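Local coordinates for protein predicted acetyltransferase (Clostridium acetobutylicum, PDB 3MGD) that binds acetyl-CoA and probably transfers an acyl group from it to an acceptor that is not established, at residues K84-N89 / K120-A125; N49-W54 / A67-D72; A7-I12 / Y41-L46. One frame throughout, in Å; residues are numbered along the deposited sequence.

Interaction 1 of 3, residues K84-N89 / K120-A125; sequences KGYITN and KICLVA. With ACO (acetyl coenzyme *a), chain C.
Ile87 and Cys122 carry much of this contact between two parallel strands of a beta-alpha-beta unit. Helix 101-115 makes the crossover between the strands, as in the acetyl-CoA-binding core of the GNAT fold. The strand directions differ by 30°. Ile87 lays CG1 on CG2 of Ile121, 3.6 Å away, and the two side chains pass at a slant. Helix 101-115 covers both, with Leu106 and Leu109 on Ile87. Leu123, on the same face, meets Tyr133 and Phe138.

Cys122 points to the other face. Its SG sits between the backbone N and the carbonyl carbon (chi1 59°). From there Cys122 SG meets the Tyr86 ring at its edge, in the ring plane, 3.9 Å from Tyr86 CD1. This is a sulfur-aromatic contact. The same Tyr86 ring packs edge-to-face with Phe73 of the second subunit, so this face belongs to the dimer interface. Strand 120-124 also pairs antiparallel with a strand of that subunit.

Lys84 adds aliphatic cover at the start of the pairing. Lys84 CG lies 3.9 Å from CB of Lys120, and its extended chain passes near Cys122 SG.

Three backbone bonds join the strands. Gly85 N donates to Lys120 O (3.0 Å), Cys122 N to Gly85 O (2.9 Å), and Ile87 N to Cys122 O (2.9 Å). The last is fairly straight, with 166° at the hydrogen.

Beyond Ile87 the strands splay apart, as is usual in this fold, and the acetyl end of acetyl-CoA lies beside the opening. Its CH3 approaches Ile87 O and Leu123 CB, and its S1P lies near Val124 O. One water spans the widening gap: it donates to Ile87 O at 2.8 Å and accepts from Val124 N at 2.7 Å.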
loop_
_atom_site.group_PDB
_atom_site.type_symbol
_atom_site.label_atom_id
_atom_site.label_comp_id
_atom_site.label_asym_id
_atom_site.label_seq_id
_atom_site.Cartn_x
_atom_site.Cartn_y
_atom_site.Cartn_z
ATOM N N LYS A 84 4.305 0.424 -6.924
ATOM C CA LYS A 84 5.229 0.977 -5.950
ATOM C C LYS A 84 5.995 -0.148 -5.289
ATOM O O LYS A 84 5.511 -1.276 -5.218
ATOM C CB LYS A 84 4.478 1.771 -4.871
ATOM C CG LYS A 84 3.959 3.149 -5.347
ATOM C CD LYS A 84 3.333 3.931 -4.192
ATOM C CE LYS A 84 3.001 5.367 -4.585
ATOM N NZ LYS A 84 2.368 6.098 -3.453
ATOM N N GLY A 85 7.188 0.165 -4.798
ATOM C CA GLY A 85 7.932 -0.787 -3.995
ATOM C C GLY A 85 7.642 -0.416 -2.555
ATOM O O GLY A 85 7.692 0.753 -2.193
ATOM N N TYR A 86 7.320 -1.408 -1.740
ATOM C CA TYR A 86 6.991 -1.177 -0.339
ATOM C C TYR A 86 8.103 -1.807 0.492
ATOM O O TYR A 86 8.283 -3.024 0.482
ATOM C CB TYR A 86 5.645 -1.833 0.005
ATOM C CG TYR A 86 5.279 -1.745 1.474
ATOM C CD1 TYR A 86 4.810 -0.560 2.023
ATOM C CD2 TYR A 86 5.404 -2.852 2.308
ATOM C CE1 TYR A 86 4.476 -0.476 3.375
ATOM C CE2 TYR A 86 5.074 -2.781 3.657
ATOM C CZ TYR A 86 4.608 -1.596 4.178
ATOM O OH TYR A 86 4.288 -1.531 5.515
ATOM N N ILE A 87 8.861 -0.979 1.197
ATOM C CA ILE A 87 10.003 -1.486 1.948
ATOM C C ILE A 87 9.591 -1.920 3.348
ATOM O O ILE A 87 8.779 -1.263 4.004
ATOM C CB ILE A 87 11.157 -0.450 1.954
ATOM C CG1 ILE A 87 11.761 -0.396 0.530
ATOM C CG2 ILE A 87 12.175 -0.761 3.057
ATOM C CD1 ILE A 87 13.003 0.450 0.393
ATOM N N THR A 88 10.147 -3.045 3.797
ATOM C CA THR A 88 9.658 -3.684 5.010
ATOM C C THR A 88 10.688 -4.681 5.521
ATOM O O THR A 88 11.717 -4.894 4.879
ATOM C CB THR A 88 8.298 -4.397 4.700
ATOM O OG1 THR A 88 7.655 -4.790 5.917
ATOM C CG2 THR A 88 8.490 -5.615 3.779
ATOM N N ASN A 89 10.404 -5.291 6.677
ATOM C CA ASN A 89 11.236 -6.350 7.210
ATOM C C ASN A 89 12.687 -5.936 7.346
ATOM O O ASN A 89 13.582 -6.731 7.091
ATOM C CB ASN A 89 11.137 -7.616 6.350
ATOM C CG ASN A 89 9.755 -8.227 6.374
ATOM O OD1 ASN A 89 8.892 -7.794 7.130
ATOM N ND2 ASN A 89 9.530 -9.222 5.521
ATOM N N LYS A 120 8.764 4.695 -7.545
ATOM C CA LYS A 120 8.188 5.229 -6.316
ATOM C C LYS A 120 8.262 4.159 -5.232
ATOM O O LYS A 120 7.777 3.047 -5.428
ATOM C CB LYS A 120 6.725 5.635 -6.532
ATOM C CG LYS A 120 6.507 6.778 -7.530
ATOM C CD LYS A 120 6.712 8.135 -6.879
ATOM C CE LYS A 120 6.528 9.281 -7.890
ATOM N NZ LYS A 120 7.611 9.285 -8.922
ATOM N N ILE A 121 8.875 4.499 -4.100
ATOM C CA ILE A 121 9.010 3.568 -2.979
ATOM C C ILE A 121 8.321 4.157 -1.763
ATOM O O ILE A 121 8.293 5.367 -1.583
ATOM C CB ILE A 121 10.480 3.329 -2.627
ATOM C CG1 ILE A 121 11.306 3.145 -3.897
ATOM C CG2 ILE A 121 10.617 2.120 -1.714
ATOM C CD1 ILE A 121 10.827 2.015 -4.758
ATOM N N CYS A 122 7.740 3.310 -0.931
ATOM C CA CYS A 122 7.112 3.820 0.272
ATOM C C CYS A 122 7.377 2.847 1.390
ATOM O O CYS A 122 7.820 1.730 1.143
ATOM C CB CYS A 122 5.609 4.020 0.046
ATOM S SG CYS A 122 4.714 2.526 -0.436
ATOM N N LEU A 123 7.139 3.282 2.619
ATOM C CA LEU A 123 7.341 2.425 3.785
ATOM C C LEU A 123 6.650 3.045 4.981
ATOM O O LEU A 123 6.248 4.213 4.938
ATOM C CB LEU A 123 8.836 2.252 4.077
ATOM C CG LEU A 123 9.694 3.506 4.291
ATOM C CD1 LEU A 123 9.423 4.186 5.629
ATOM C CD2 LEU A 123 11.163 3.160 4.178
ATOM N N VAL A 124 6.514 2.261 6.046
ATOM C CA VAL A 124 6.067 2.774 7.331
ATOM C C VAL A 124 7.256 2.801 8.292
ATOM O O VAL A 124 7.858 1.769 8.593
ATOM C CB VAL A 124 4.944 1.907 7.931
ATOM C CG1 VAL A 124 4.586 2.394 9.329
ATOM C CG2 VAL A 124 3.703 1.900 7.005
ATOM N N ALA A 125 7.594 3.988 8.772
ATOM C CA ALA A 125 8.813 4.165 9.539
ATOM C C ALA A 125 8.611 3.821 11.012
ATOM O O ALA A 125 7.678 4.302 11.649
ATOM C CB ALA A 125 9.313 5.594 9.391
HETATM N N1A ACO C . 28.955 7.679 8.635
HETATM C C2A ACO C . 28.385 8.271 9.766
HETATM N N3A ACO C . 27.251 7.687 10.381
HETATM C C4A ACO C . 26.685 6.470 9.823
HETATM C C5A ACO C . 27.267 5.862 8.665
HETATM C C6A ACO C . 28.379 6.438 8.063
HETATM N N6A ACO C . 28.964 5.818 6.892
HETATM N N7A ACO C . 26.512 4.682 8.341
HETATM C C8A ACO C . 25.493 4.564 9.275
HETATM N N9A ACO C . 25.577 5.690 10.192
HETATM C C1B ACO C . 24.745 5.834 11.374
HETATM C C2B ACO C . 23.592 6.719 10.870
HETATM O O2B ACO C . 23.817 7.982 10.332
HETATM C C3B ACO C . 22.564 6.538 11.964
HETATM O O3B ACO C . 22.626 7.373 13.097
HETATM P P3B ACO C . 21.805 8.733 13.223
HETATM O O7A ACO C . 22.516 9.616 14.306
HETATM O O8A ACO C . 20.357 8.433 13.665
HETATM O O9A ACO C . 21.784 9.465 11.898
HETATM C C4B ACO C . 22.696 4.995 12.215
HETATM O O4B ACO C . 24.145 4.752 12.103
HETATM C C5B ACO C . 21.785 3.957 11.593
HETATM O O5B ACO C . 22.050 3.781 10.224
HETATM P P1A ACO C . 22.381 2.350 9.642
HETATM O O1A ACO C . 23.687 1.776 10.212
HETATM O O2A ACO C . 22.401 2.469 8.121
HETATM O O3A ACO C . 21.156 1.454 10.072
HETATM P P2A ACO C . 21.268 0.136 10.960
HETATM O O4A ACO C . 21.742 0.429 12.423
HETATM O O5A ACO C . 22.089 -0.916 10.267
HETATM O O6A ACO C . 19.817 -0.475 10.999
HETATM C CBP ACO C . 17.500 -0.407 11.726
HETATM C CCP ACO C . 18.721 0.362 11.241
HETATM C CDP ACO C . 16.280 0.499 11.746
HETATM C CEP ACO C . 17.303 -1.566 10.806
HETATM C CAP ACO C . 17.782 -0.904 13.183
HETATM O OAP ACO C . 17.948 0.147 14.074
HETATM C C9P ACO C . 16.837 -1.966 13.688
HETATM O O9P ACO C . 16.924 -3.148 13.349
HETATM N N8P ACO C . 15.817 -1.530 14.618
HETATM C C7P ACO C . 14.809 -2.467 15.110
HETATM C C6P ACO C . 13.908 -2.935 14.027
HETATM C C5P ACO C . 13.386 -1.774 13.209
HETATM O O5P ACO C . 12.967 -0.757 13.761
HETATM N N4P ACO C . 13.447 -1.890 11.791
HETATM C C3P ACO C . 12.761 -0.964 10.924
HETATM C C2P ACO C . 11.277 -1.170 10.758
HETATM S S1P ACO C . 10.521 -0.098 9.560
HETATM C C ACO C . 10.694 -0.694 7.998
HETATM O O ACO C . 11.267 -1.757 7.815
HETATM C CH3 ACO C . 10.275 0.139 6.850
HETATM O O HOH W 1 7.040 -0.395 6.050
#

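Interaction 2 of 3, residues N49-W54 / A67-D72; sequences NLLVEW and AIAFID
Phe70 has CG anti to its carbonyl carbon (chi1 -51°), and the ring turns an edge to the 49-54 segment. Phe70 CE2 lies 4.0 Å from CG2 of Val52, which is near the ring plane. Leu51 has CG anti to the backbone N (chi1 -176°). The branch CD1 of Leu51 touches two alanines of the partner strand, 3.9 Å from Ala69 CB and 4.0 Å from Ala67 CB.

The two strands form an antiparallel beta hairpin in the central sheet. Val52 and Ile68 are a hydrogen-bonded pair. Val52 N donates to Ile68 O at 2.9 Å, and Ile68 N returns a bond to Val52 O, also 2.9 Å. Leu51 with Ala69 and Glu53 with Ala67 are the non-hydrogen-bonded pairs on either side.

The two faces have different covers. Helix 35-47 packs on Leu51 and Glu53, and helix 101-115 packs on Val52 and Ile68. Phe70 is further covered by Arg116 and Ile118. On the Leu51 face, Glu53 runs past Ala67, with OE2 3.5 Å from Ala67 CB. The polar partner of OE2 is Asn89 ND2, on strand 83-92.

At the entry to strand 51-58, Asn49 ends the preceding helix in a Schellman motif. The chain then joins the hairpin through Leu50 O, which accepts from Phe70 N at 3.0 Å. That donor stands above the carbonyl plane, 35° out of it. A water also donates to Leu50 O, at 3.0 Å, and reaches Phe70 O as well.

The chemistry is divided. Backbone bonds set the register, and apolar side chains line the faces, with Glu53 paired to Asn89. Leu50 O has two donors, and Asn49 O lies at the slightly positive rim of the Phe70 ring, which should make a mildly favourable contact.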
loop_
_atom_site.group_PDB
_atom_site.type_symbol
_atom_site.label_atom_id
_atom_site.label_comp_id
_atom_site.label_asym_id
_atom_site.label_seq_id
_atom_site.Cartn_x
_atom_site.Cartn_y
_atom_site.Cartn_z
ATOM N N ASN A 49 7.477 -13.909 -6.600
ATOM C CA ASN A 49 8.430 -12.802 -6.772
ATOM C C ASN A 49 7.832 -11.424 -6.534
ATOM O O ASN A 49 8.307 -10.427 -7.098
ATOM C CB ASN A 49 9.085 -12.856 -8.168
ATOM C CG ASN A 49 10.529 -12.302 -8.185
ATOM O OD1 ASN A 49 11.247 -12.330 -7.182
ATOM N ND2 ASN A 49 10.956 -11.825 -9.345
ATOM N N LEU A 50 6.784 -11.370 -5.715
ATOM C CA LEU A 50 6.190 -10.099 -5.286
ATOM C C LEU A 50 6.839 -9.573 -4.000
ATOM O O LEU A 50 6.447 -8.534 -3.473
ATOM C CB LEU A 50 4.680 -10.260 -5.087
ATOM C CG LEU A 50 3.898 -10.455 -6.393
ATOM C CD1 LEU A 50 2.415 -10.773 -6.147
ATOM C CD2 LEU A 50 4.055 -9.232 -7.301
ATOM N N LEU A 51 7.816 -10.326 -3.496
ATOM C CA LEU A 51 8.633 -9.923 -2.359
ATOM C C LEU A 51 10.081 -10.326 -2.637
ATOM O O LEU A 51 10.331 -11.435 -3.100
ATOM C CB LEU A 51 8.160 -10.633 -1.085
ATOM C CG LEU A 51 8.903 -10.206 0.188
ATOM C CD1 LEU A 51 8.441 -8.795 0.625
ATOM C CD2 LEU A 51 8.728 -11.234 1.322
ATOM N N VAL A 52 11.022 -9.424 -2.374
ATOM C CA VAL A 52 12.447 -9.754 -2.396
ATOM C C VAL A 52 13.043 -9.381 -1.041
ATOM O O VAL A 52 12.958 -8.236 -0.618
ATOM C CB VAL A 52 13.210 -8.989 -3.506
ATOM C CG1 VAL A 52 14.720 -9.223 -3.396
ATOM C CG2 VAL A 52 12.699 -9.398 -4.902
ATOM N N GLU A 53 13.633 -10.350 -0.355
ATOM C CA GLU A 53 14.191 -10.075 0.967
ATOM C C GLU A 53 15.671 -10.388 0.954
ATOM O O GLU A 53 16.073 -11.534 0.764
ATOM C CB GLU A 53 13.451 -10.848 2.068
ATOM C CG GLU A 53 14.081 -10.696 3.476
ATOM C CD GLU A 53 13.055 -10.690 4.611
ATOM O OE1 GLU A 53 13.473 -10.844 5.783
ATOM O OE2 GLU A 53 11.838 -10.542 4.344
ATOM N N TRP A 54 16.479 -9.345 1.114
ATOM C CA TRP A 54 17.918 -9.494 1.144
ATOM C C TRP A 54 18.349 -9.828 2.567
ATOM O O TRP A 54 17.748 -9.361 3.544
ATOM C CB TRP A 54 18.602 -8.207 0.681
ATOM C CG TRP A 54 18.743 -8.094 -0.808
ATOM C CD1 TRP A 54 17.861 -7.520 -1.685
ATOM C CD2 TRP A 54 19.843 -8.568 -1.590
ATOM N NE1 TRP A 54 18.356 -7.609 -2.975
ATOM C CE2 TRP A 54 19.575 -8.245 -2.935
ATOM C CE3 TRP A 54 21.041 -9.225 -1.277
ATOM C CZ2 TRP A 54 20.449 -8.578 -3.968
ATOM C CZ3 TRP A 54 21.909 -9.551 -2.301
ATOM C CH2 TRP A 54 21.610 -9.230 -3.632
ATOM N N ALA A 67 13.571 -6.019 3.134
ATOM C CA ALA A 67 12.748 -6.516 2.014
ATOM C C ALA A 67 12.043 -5.409 1.254
ATOM O O ALA A 67 11.857 -4.296 1.758
ATOM C CB ALA A 67 11.727 -7.549 2.489
ATOM N N ILE A 68 11.641 -5.731 0.029
ATOM C CA ILE A 68 10.813 -4.823 -0.743
ATOM C C ILE A 68 9.706 -5.669 -1.338
ATOM O O ILE A 68 9.969 -6.758 -1.862
ATOM C CB ILE A 68 11.626 -4.055 -1.825
ATOM C CG1 ILE A 68 10.756 -3.011 -2.532
ATOM C CG2 ILE A 68 12.311 -5.022 -2.819
ATOM C CD1 ILE A 68 11.552 -1.951 -3.268
ATOM N N ALA A 69 8.473 -5.192 -1.183
ATOM C CA ALA A 69 7.284 -5.819 -1.768
ATOM C C ALA A 69 6.777 -4.942 -2.899
ATOM O O ALA A 69 6.802 -3.713 -2.797
ATOM C CB ALA A 69 6.188 -5.965 -0.712
ATOM N N PHE A 70 6.310 -5.564 -3.978
ATOM C CA PHE A 70 5.818 -4.799 -5.118
ATOM C C PHE A 70 4.306 -4.791 -5.101
ATOM O O PHE A 70 3.669 -5.839 -5.157
ATOM C CB PHE A 70 6.376 -5.363 -6.419
ATOM C CG PHE A 70 7.850 -5.534 -6.379
ATOM C CD1 PHE A 70 8.678 -4.429 -6.342
ATOM C CD2 PHE A 70 8.411 -6.795 -6.313
ATOM C CE1 PHE A 70 10.056 -4.586 -6.271
ATOM C CE2 PHE A 70 9.773 -6.956 -6.240
ATOM C CZ PHE A 70 10.593 -5.851 -6.220
ATOM N N ILE A 71 3.744 -3.592 -4.982
ATOM C CA ILE A 71 2.328 -3.433 -4.749
ATOM C C ILE A 71 1.728 -2.574 -5.861
ATOM O O ILE A 71 2.397 -1.673 -6.374
ATOM C CB ILE A 71 2.082 -2.761 -3.386
ATOM C CG1 ILE A 71 2.690 -3.599 -2.258
ATOM C CG2 ILE A 71 0.594 -2.547 -3.157
ATOM C CD1 ILE A 71 2.064 -4.934 -2.095
ATOM N N ASP A 72 0.472 -2.856 -6.212
ATOM C CA ASP A 72 -0.193 -2.212 -7.349
ATOM C C ASP A 72 -1.236 -1.216 -6.855
ATOM O O ASP A 72 -2.148 -1.580 -6.107
ATOM C CB ASP A 72 -0.912 -3.264 -8.218
ATOM C CG ASP A 72 0.032 -4.310 -8.811
ATOM O OD1 ASP A 72 1.241 -4.032 -8.928
ATOM O OD2 ASP A 72 -0.446 -5.412 -9.181
HETATM O O HOH W 2 3.674 -7.865 -2.587
#

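Interaction 3 of 3, residues A7-I12 / Y41-L46; sequences ADMKDI and YFNNKL
Asp11 OD2 is gripped twice beside Met9 and Ile12, the residues that meet the helix at 41-46. Asp8 N donates to Asp11 OD2 at 2.8 Å in a nearly straight bond (176° at the hydrogen), arriving on the anti side of the carboxylate. Arg5 NH1 adds a salt bridge. These bonds brace the short 3-10 turn that leads from strand 3-6 into helix 12-25.

Ile12 provides the centre of the contact. Ile12 CD1 sits over a face of the Asn43 amide, 3.4 Å from Asn43 CG, and the two side chains cross at about a right angle. CG2 of Ile12 packs on Phe42 CB at 3.8 Å. Ile12 CG1 meets Leu46 CD1 at 3.9 Å.

Met9 is a selenomethionine, bent at chi2 and chi3 (-62° and -71°). The bends bring Met9 SE to 3.9 Å from Leu46 CB and the terminal Met9 CE to 3.2 Å from Asn43 OD1. Asn43 ND2 is held by Thr39 O, one helical turn back.

No hydrogen bond joins the two segments, so the join rests on shape and van der Waals contact. With ND2 already bonded within its own helix, the Asn43 amide can offer a face to Ile12 CD1.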
loop_
_atom_site.group_PDB
_atom_site.type_symbol
_atom_site.label_atom_id
_atom_site.label_comp_id
_atom_site.label_asym_id
_atom_site.label_seq_id
_atom_site.Cartn_x
_atom_site.Cartn_y
_atom_site.Cartn_z
ATOM N N ALA A 7 16.949 -14.079 -0.117
ATOM C CA ALA A 7 16.350 -15.234 0.547
ATOM C C ALA A 7 15.625 -16.163 -0.433
ATOM O O ALA A 7 14.999 -15.692 -1.381
ATOM C CB ALA A 7 15.384 -14.765 1.633
ATOM N N ASP A 8 15.708 -17.473 -0.176
ATOM C CA ASP A 8 15.023 -18.508 -0.956
ATOM C C ASP A 8 13.925 -19.135 -0.108
ATOM O O ASP A 8 13.835 -18.872 1.089
ATOM C CB ASP A 8 15.983 -19.655 -1.323
ATOM C CG ASP A 8 17.247 -19.182 -2.005
ATOM O OD1 ASP A 8 17.148 -18.441 -3.005
ATOM O OD2 ASP A 8 18.343 -19.574 -1.547
HETATM N N MSE A 9 13.129 -20.011 -0.722
HETATM C CA MSE A 9 12.082 -20.721 -0.000
HETATM C C MSE A 9 12.632 -21.383 1.255
HETATM O O MSE A 9 11.981 -21.381 2.295
HETATM C CB MSE A 9 11.412 -21.774 -0.888
HETATM C CG MSE A 9 10.825 -21.221 -2.185
HETATM SE SE MSE A 9 9.390 -19.880 -1.979
HETATM C CE MSE A 9 7.963 -21.039 -1.317
ATOM N N LYS A 10 13.835 -21.946 1.147
ATOM C CA LYS A 10 14.495 -22.654 2.253
ATOM C C LYS A 10 14.701 -21.775 3.493
ATOM O O LYS A 10 14.808 -22.279 4.619
ATOM C CB LYS A 10 15.850 -23.187 1.766
ATOM C CG LYS A 10 16.619 -24.043 2.743
ATOM C CD LYS A 10 17.991 -24.380 2.161
ATOM C CE LYS A 10 18.817 -25.270 3.082
ATOM N NZ LYS A 10 20.143 -25.579 2.461
ATOM N N ASP A 11 14.755 -20.463 3.279
ATOM C CA ASP A 11 15.020 -19.502 4.354
ATOM C C ASP A 11 13.781 -19.039 5.112
ATOM O O ASP A 11 13.894 -18.238 6.036
ATOM C CB ASP A 11 15.715 -18.254 3.785
ATOM C CG ASP A 11 17.070 -18.566 3.165
ATOM O OD1 ASP A 11 17.909 -19.208 3.843
ATOM O OD2 ASP A 11 17.300 -18.159 2.005
ATOM N N ILE A 12 12.601 -19.513 4.727
ATOM C CA ILE A 12 11.366 -18.956 5.294
ATOM C C ILE A 12 11.244 -19.013 6.829
ATOM O O ILE A 12 10.830 -18.042 7.462
ATOM C CB ILE A 12 10.104 -19.518 4.599
ATOM C CG1 ILE A 12 10.032 -18.994 3.163
ATOM C CG2 ILE A 12 8.837 -19.100 5.346
ATOM C CD1 ILE A 12 8.836 -19.487 2.367
ATOM N N TYR A 41 2.494 -15.861 4.140
ATOM C CA TYR A 41 2.868 -14.620 3.445
ATOM C C TYR A 41 4.195 -14.761 2.689
ATOM O O TYR A 41 4.297 -14.375 1.517
ATOM C CB TYR A 41 2.958 -13.443 4.415
ATOM C CG TYR A 41 3.441 -12.169 3.751
ATOM C CD1 TYR A 41 2.569 -11.377 3.012
ATOM C CD2 TYR A 41 4.768 -11.773 3.847
ATOM C CE1 TYR A 41 3.005 -10.223 2.384
ATOM C CE2 TYR A 41 5.219 -10.616 3.227
ATOM C CZ TYR A 41 4.331 -9.847 2.502
ATOM O OH TYR A 41 4.779 -8.704 1.879
ATOM N N PHE A 42 5.209 -15.297 3.371
ATOM C CA PHE A 42 6.524 -15.482 2.762
ATOM C C PHE A 42 6.450 -16.515 1.655
ATOM O O PHE A 42 6.951 -16.291 0.552
ATOM C CB PHE A 42 7.578 -15.883 3.810
ATOM C CG PHE A 42 8.084 -14.719 4.636
ATOM C CD1 PHE A 42 8.862 -13.732 4.054
ATOM C CD2 PHE A 42 7.788 -14.626 5.991
ATOM C CE1 PHE A 42 9.334 -12.670 4.802
ATOM C CE2 PHE A 42 8.251 -13.572 6.756
ATOM C CZ PHE A 42 9.028 -12.586 6.166
ATOM N N ASN A 43 5.802 -17.645 1.933
ATOM C CA ASN A 43 5.649 -18.675 0.899
ATOM C C ASN A 43 5.040 -18.157 -0.398
ATOM O O ASN A 43 5.569 -18.401 -1.481
ATOM C CB ASN A 43 4.853 -19.881 1.419
ATOM C CG ASN A 43 5.748 -20.930 2.076
ATOM O OD1 ASN A 43 6.420 -21.712 1.395
ATOM N ND2 ASN A 43 5.769 -20.939 3.401
ATOM N N ASN A 44 3.922 -17.452 -0.277
ATOM C CA ASN A 44 3.232 -16.904 -1.430
ATOM C C ASN A 44 3.984 -15.805 -2.174
ATOM O O ASN A 44 4.115 -15.851 -3.406
ATOM C CB ASN A 44 1.847 -16.404 -1.025
ATOM C CG ASN A 44 0.830 -17.534 -0.941
ATOM O OD1 ASN A 44 0.216 -17.911 -1.941
ATOM N ND2 ASN A 44 0.658 -18.085 0.251
ATOM N N LYS A 45 4.475 -14.821 -1.438
ATOM C CA LYS A 45 5.083 -13.642 -2.068
ATOM C C LYS A 45 6.476 -13.967 -2.619
ATOM O O LYS A 45 6.891 -13.421 -3.640
ATOM C CB LYS A 45 5.158 -12.474 -1.090
ATOM C CG LYS A 45 3.786 -11.949 -0.623
ATOM C CD LYS A 45 2.854 -11.604 -1.788
ATOM C CE LYS A 45 1.516 -11.053 -1.270
ATOM N NZ LYS A 45 0.518 -10.820 -2.346
ATOM N N LEU A 46 7.203 -14.855 -1.957
ATOM C CA LEU A 46 8.499 -15.242 -2.508
ATOM C C LEU A 46 8.293 -16.068 -3.770
ATOM O O LEU A 46 8.980 -15.875 -4.765
ATOM C CB LEU A 46 9.362 -15.995 -1.488
ATOM C CG LEU A 46 9.914 -15.197 -0.303
ATOM C CD1 LEU A 46 10.719 -16.088 0.655
ATOM C CD2 LEU A 46 10.763 -14.034 -0.787
#

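Overall arrangement
From the N terminus, interaction 3 closes first. It brings the turn after strand 3-6 back to helix 35-47, with helix 12-25 in the loop. Interaction 2 follows and closes the hairpin of strands 51-58 and 61-72. Interaction 1 comes last, closing the crossover through helix 101-115. The three are in series, and none nests in or crosses another. They still form one body. Ala7 N bonds to Glu53 O, joining interactions 3 and 2. Tyr86 N and Ala69 O join interactions 2 and 1 between neighbouring strands. The Phe42 ring reaches Asn89. Together they tie the N-terminal turn and helix 35-47 across the sheet to the acetyl-CoA pocket.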